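PDB 5B5Z: PtLCIB4 H88A mutant from Phaeodactylum tricornutum, which belongs to the LCIB family of zinc-binding beta-carbonic anhydrases and probably catalyses the interconversion of carbon dioxide and bicarbonate. Local coordinates for residues Thr52-Leu58 / Ser107-Gly113. Residues are numbered along the deposited sequence; the frame is centred on the assembly and turned at random.
Sequences TLLATSL and SCLLIYG
Leu54 reaches over from its own strand with CD1, which touches two residues of the neighbouring strand at once: Leu109, at CD2, and Ile111, 4.0 Å from its CG1. Its CG, anti to the backbone N, runs along the strand, and chi2 of 63° then turns CD1 across to Leu109 and Ile111; the Leu54 side chain crosses that of Ile111 at a slant. Beside this cluster Thr52 lays its methyl CG2 4.1 Å from Leu109 CB. Phe71 and Tyr75 of helix 65-75 cover this face. On the other face the small Ala55 CB touches both Leu110 CD1, at 4.0 Å, and Cys108 SG, while Val221 of helix 205-228 packs on Leu110. The two strands are neighbours in the central mixed sheet of this LCIB-family chain and run parallel at 17°; with helix 65-75 on one face and helix 205-228 on the other, the arrangement is alpha/beta. Six backbone hydrogen bonds join them in parallel fashion: Leu53, Ala55 and Ser57 each donate N-H to one residue and accept from the residue two further on, from Ser107 through to Gly113. Ala55 N to Leu109 O is 2.8 Å, whereas Gly113 N to Ser57 O is longer at 3.1 Å and more bent, 153° at the hydrogen. Here the CB atoms of Ser57 and Tyr112 lie 3.7 Å apart, and Leu58 CD2 comes to 3.6 Å from Gly113 N. The Leu58 side chain is about 8 Å from the zinc ion, whose ligand Cys59 follows directly; a second ligand, His115, lies further along strand 107-117, and Cys139 is the third. The Tyr112 ring turns from the partner strand to helix 205-228. Hydroxyls bond elsewhere: Ser57 OG to Gly86 O and Thr56 OG1 to Glu68.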
ATOM      1  N   THR A  52      10.174 -15.444   8.520  1.00 19.23           N
ATOM      2  CA  THR A  52      10.245 -14.594   7.322  1.00 17.82           C
ATOM      3  C   THR A  52       9.227 -13.477   7.405  1.00 18.70           C
ATOM      4  O   THR A  52       8.076 -13.708   7.762  1.00 20.35           O
ATOM      5  CB  THR A  52       9.996 -15.392   6.036  1.00 17.49           C
ATOM      6  OG1 THR A  52      11.001 -16.401   5.901  1.00 20.72           O
ATOM      7  CG2 THR A  52      10.057 -14.485   4.791  1.00 19.15           C
ATOM      8  N   LEU A  53       9.662 -12.260   7.089  1.00 16.37           N
ATOM      9  CA  LEU A  53       8.767 -11.121   6.980  1.00 13.92           C
ATOM     10  C   LEU A  53       8.615 -10.792   5.506  1.00 12.42           C
ATOM     11  O   LEU A  53       9.604 -10.530   4.838  1.00 16.30           O
ATOM     12  CB  LEU A  53       9.315  -9.916   7.726  1.00 14.97           C
ATOM     13  CG  LEU A  53       8.481  -8.638   7.594  1.00 15.80           C
ATOM     14  CD1 LEU A  53       7.105  -8.770   8.232  1.00 20.66           C
ATOM     15  CD2 LEU A  53       9.235  -7.489   8.208  1.00 21.27           C
ATOM     16  N   LEU A  54       7.381 -10.854   5.025  1.00 13.62           N
ATOM     17  CA  LEU A  54       7.069 -10.560   3.631  1.00 12.17           C
ATOM     18  C   LEU A  54       6.896  -9.056   3.430  1.00 13.66           C
ATOM     19  O   LEU A  54       6.256  -8.381   4.246  1.00 12.93           O
ATOM     20  CB  LEU A  54       5.805 -11.306   3.221  1.00 12.72           C
ATOM     21  CG  LEU A  54       5.311 -11.076   1.796  1.00 12.71           C
ATOM     22  CD1 LEU A  54       6.333 -11.569   0.783  1.00 14.76           C
ATOM     23  CD2 LEU A  54       3.956 -11.746   1.590  1.00 12.52           C
ATOM     24  N   ALA A  55       7.490  -8.522   2.362  1.00 11.80           N
ATOM     25  CA  ALA A  55       7.253  -7.120   1.992  1.00 12.64           C
ATOM     26  C   ALA A  55       6.987  -7.042   0.506  1.00 13.90           C
ATOM     27  O   ALA A  55       7.526  -7.830  -0.255  1.00 12.89           O
ATOM     28  CB  ALA A  55       8.447  -6.241   2.376  1.00 15.02           C
ATOM     29  N   THR A  56       6.151  -6.093   0.096  1.00 12.12           N
ATOM     30  CA  THR A  56       5.891  -5.898  -1.337  1.00 12.40           C
ATOM     31  C   THR A  56       6.101  -4.439  -1.745  1.00 13.73           C
ATOM     32  O   THR A  56       5.931  -3.518  -0.938  1.00 15.41           O
ATOM     33  CB  THR A  56       4.462  -6.310  -1.737  1.00 16.30           C
ATOM     34  OG1 THR A  56       3.515  -5.388  -1.183  1.00 16.50           O
ATOM     35  CG2 THR A  56       4.121  -7.738  -1.270  1.00 15.83           C
ATOM     36  N   SER A  57       6.481  -4.254  -3.004  1.00 12.27           N
ATOM     37  CA  SER A  57       6.455  -2.944  -3.642  1.00 12.54           C
ATOM     38  C   SER A  57       5.774  -3.137  -4.995  1.00 12.29           C
ATOM     39  O   SER A  57       6.412  -3.454  -6.012  1.00 12.61           O
ATOM     40  CB  SER A  57       7.864  -2.359  -3.795  1.00 12.45           C
ATOM     41  OG  SER A  57       7.798  -1.011  -4.269  1.00 14.95           O
ATOM     42  N   LEU A  58       4.460  -3.012  -4.959  1.00 13.44           N
ATOM     43  CA  LEU A  58       3.605  -3.215  -6.124  1.00 12.43           C
ATOM     44  C   LEU A  58       2.667  -2.024  -6.267  1.00 12.00           C
ATOM     45  O   LEU A  58       2.500  -1.244  -5.318  1.00 13.51           O
ATOM     46  CB  LEU A  58       2.804  -4.515  -5.981  1.00 15.00           C
ATOM     47  CG  LEU A  58       3.648  -5.791  -5.806  1.00 16.08           C
ATOM     48  CD1 LEU A  58       2.786  -7.004  -5.371  1.00 19.81           C
ATOM     49  CD2 LEU A  58       4.424  -6.107  -7.087  1.00 16.40           C
ATOM     50  N   SER A 107      14.631 -13.364   8.312  1.00 20.42           N
ATOM     51  CA  SER A 107      14.962 -12.619   7.106  1.00 19.72           C
ATOM     52  C   SER A 107      13.731 -11.980   6.500  1.00 17.65           C
ATOM     53  O   SER A 107      12.614 -12.233   6.948  1.00 17.16           O
ATOM     54  CB  SER A 107      15.621 -13.538   6.077  1.00 22.77           C
ATOM     55  OG  SER A 107      16.890 -13.970   6.525  1.00 24.46           O
ATOM     56  N   CYS A 108      13.951 -11.140   5.488  1.00 18.36           N
ATOM     57  CA  CYS A 108      12.868 -10.530   4.727  1.00 17.44           C
ATOM     58  C   CYS A 108      12.811 -11.101   3.310  1.00 14.61           C
ATOM     59  O   CYS A 108      13.827 -11.497   2.737  1.00 16.42           O
ATOM     60  CB  CYS A 108      13.045  -9.006   4.662  1.00 19.97           C
ATOM     61  SG  CYS A 108      11.892  -8.148   3.534  1.00 30.62           S
ATOM     62  N   LEU A 109      11.604 -11.141   2.764  1.00 13.72           N
ATOM     63  CA  LEU A 109      11.408 -11.441   1.352  1.00 13.03           C
ATOM     64  C   LEU A 109      10.670 -10.264   0.735  1.00 13.44           C
ATOM     65  O   LEU A 109       9.544  -9.992   1.121  1.00 14.10           O
ATOM     66  CB  LEU A 109      10.607 -12.721   1.162  1.00 15.21           C
ATOM     67  CG  LEU A 109      10.066 -12.950  -0.255  1.00 14.36           C
ATOM     68  CD1 LEU A 109      11.176 -13.027  -1.305  1.00 15.48           C
ATOM     69  CD2 LEU A 109       9.198 -14.204  -0.275  1.00 15.33           C
ATOM     70  N   LEU A 110      11.325  -9.564  -0.187  1.00 13.22           N
ATOM     71  CA  LEU A 110      10.722  -8.437  -0.905  1.00 14.46           C
ATOM     72  C   LEU A 110      10.302  -8.840  -2.311  1.00 13.45           C
ATOM     73  O   LEU A 110      11.105  -9.350  -3.077  1.00 15.02           O
ATOM     74  CB  LEU A 110      11.705  -7.264  -0.978  1.00 13.22           C
ATOM     75  CG  LEU A 110      11.253  -6.063  -1.807  1.00 14.65           C
ATOM     76  CD1 LEU A 110      10.109  -5.336  -1.115  1.00 15.82           C
ATOM     77  CD2 LEU A 110      12.430  -5.142  -2.034  1.00 17.61           C
ATOM     78  N   ILE A 111       9.022  -8.642  -2.619  1.00 12.31           N
ATOM     79  CA  ILE A 111       8.476  -8.859  -3.966  1.00 13.06           C
ATOM     80  C   ILE A 111       8.158  -7.503  -4.577  1.00 12.04           C
ATOM     81  O   ILE A 111       7.349  -6.764  -4.025  1.00 13.05           O
ATOM     82  CB  ILE A 111       7.159  -9.694  -3.960  1.00 12.16           C
ATOM     83  CG1 ILE A 111       7.242 -10.893  -3.003  1.00 17.37           C
ATOM     84  CG2 ILE A 111       6.753 -10.101  -5.394  1.00 14.19           C
ATOM     85  CD1 ILE A 111       8.238 -11.972  -3.422  1.00 17.22           C
ATOM     86  N   TYR A 112       8.775  -7.155  -5.702  1.00 12.63           N
ATOM     87  CA  TYR A 112       8.470  -5.866  -6.328  1.00 10.98           C
ATOM     88  C   TYR A 112       8.304  -6.021  -7.820  1.00 11.86           C
ATOM     89  O   TYR A 112       8.792  -6.970  -8.409  1.00 12.13           O
ATOM     90  CB  TYR A 112       9.565  -4.825  -6.038  1.00 11.66           C
ATOM     91  CG  TYR A 112      10.880  -5.003  -6.779  1.00 11.24           C
ATOM     92  CD1 TYR A 112      11.906  -5.785  -6.254  1.00 14.00           C
ATOM     93  CD2 TYR A 112      11.106  -4.337  -7.968  1.00 15.04           C
ATOM     94  CE1 TYR A 112      13.121  -5.935  -6.935  1.00 13.77           C
ATOM     95  CE2 TYR A 112      12.314  -4.479  -8.662  1.00 13.68           C
ATOM     96  CZ  TYR A 112      13.308  -5.281  -8.140  1.00 12.54           C
ATOM     97  OH  TYR A 112      14.513  -5.412  -8.826  1.00 17.22           O
ATOM     98  N   GLY A 113       7.630  -5.058  -8.420  1.00 11.68           N
ATOM     99  CA  GLY A 113       7.507  -5.087  -9.856  1.00 13.08           C
ATOM    100  C   GLY A 113       6.596  -4.034 -10.397  1.00 12.81           C
ATOM    101  O   GLY A 113       5.781  -3.436  -9.695  1.00 11.82           O
TER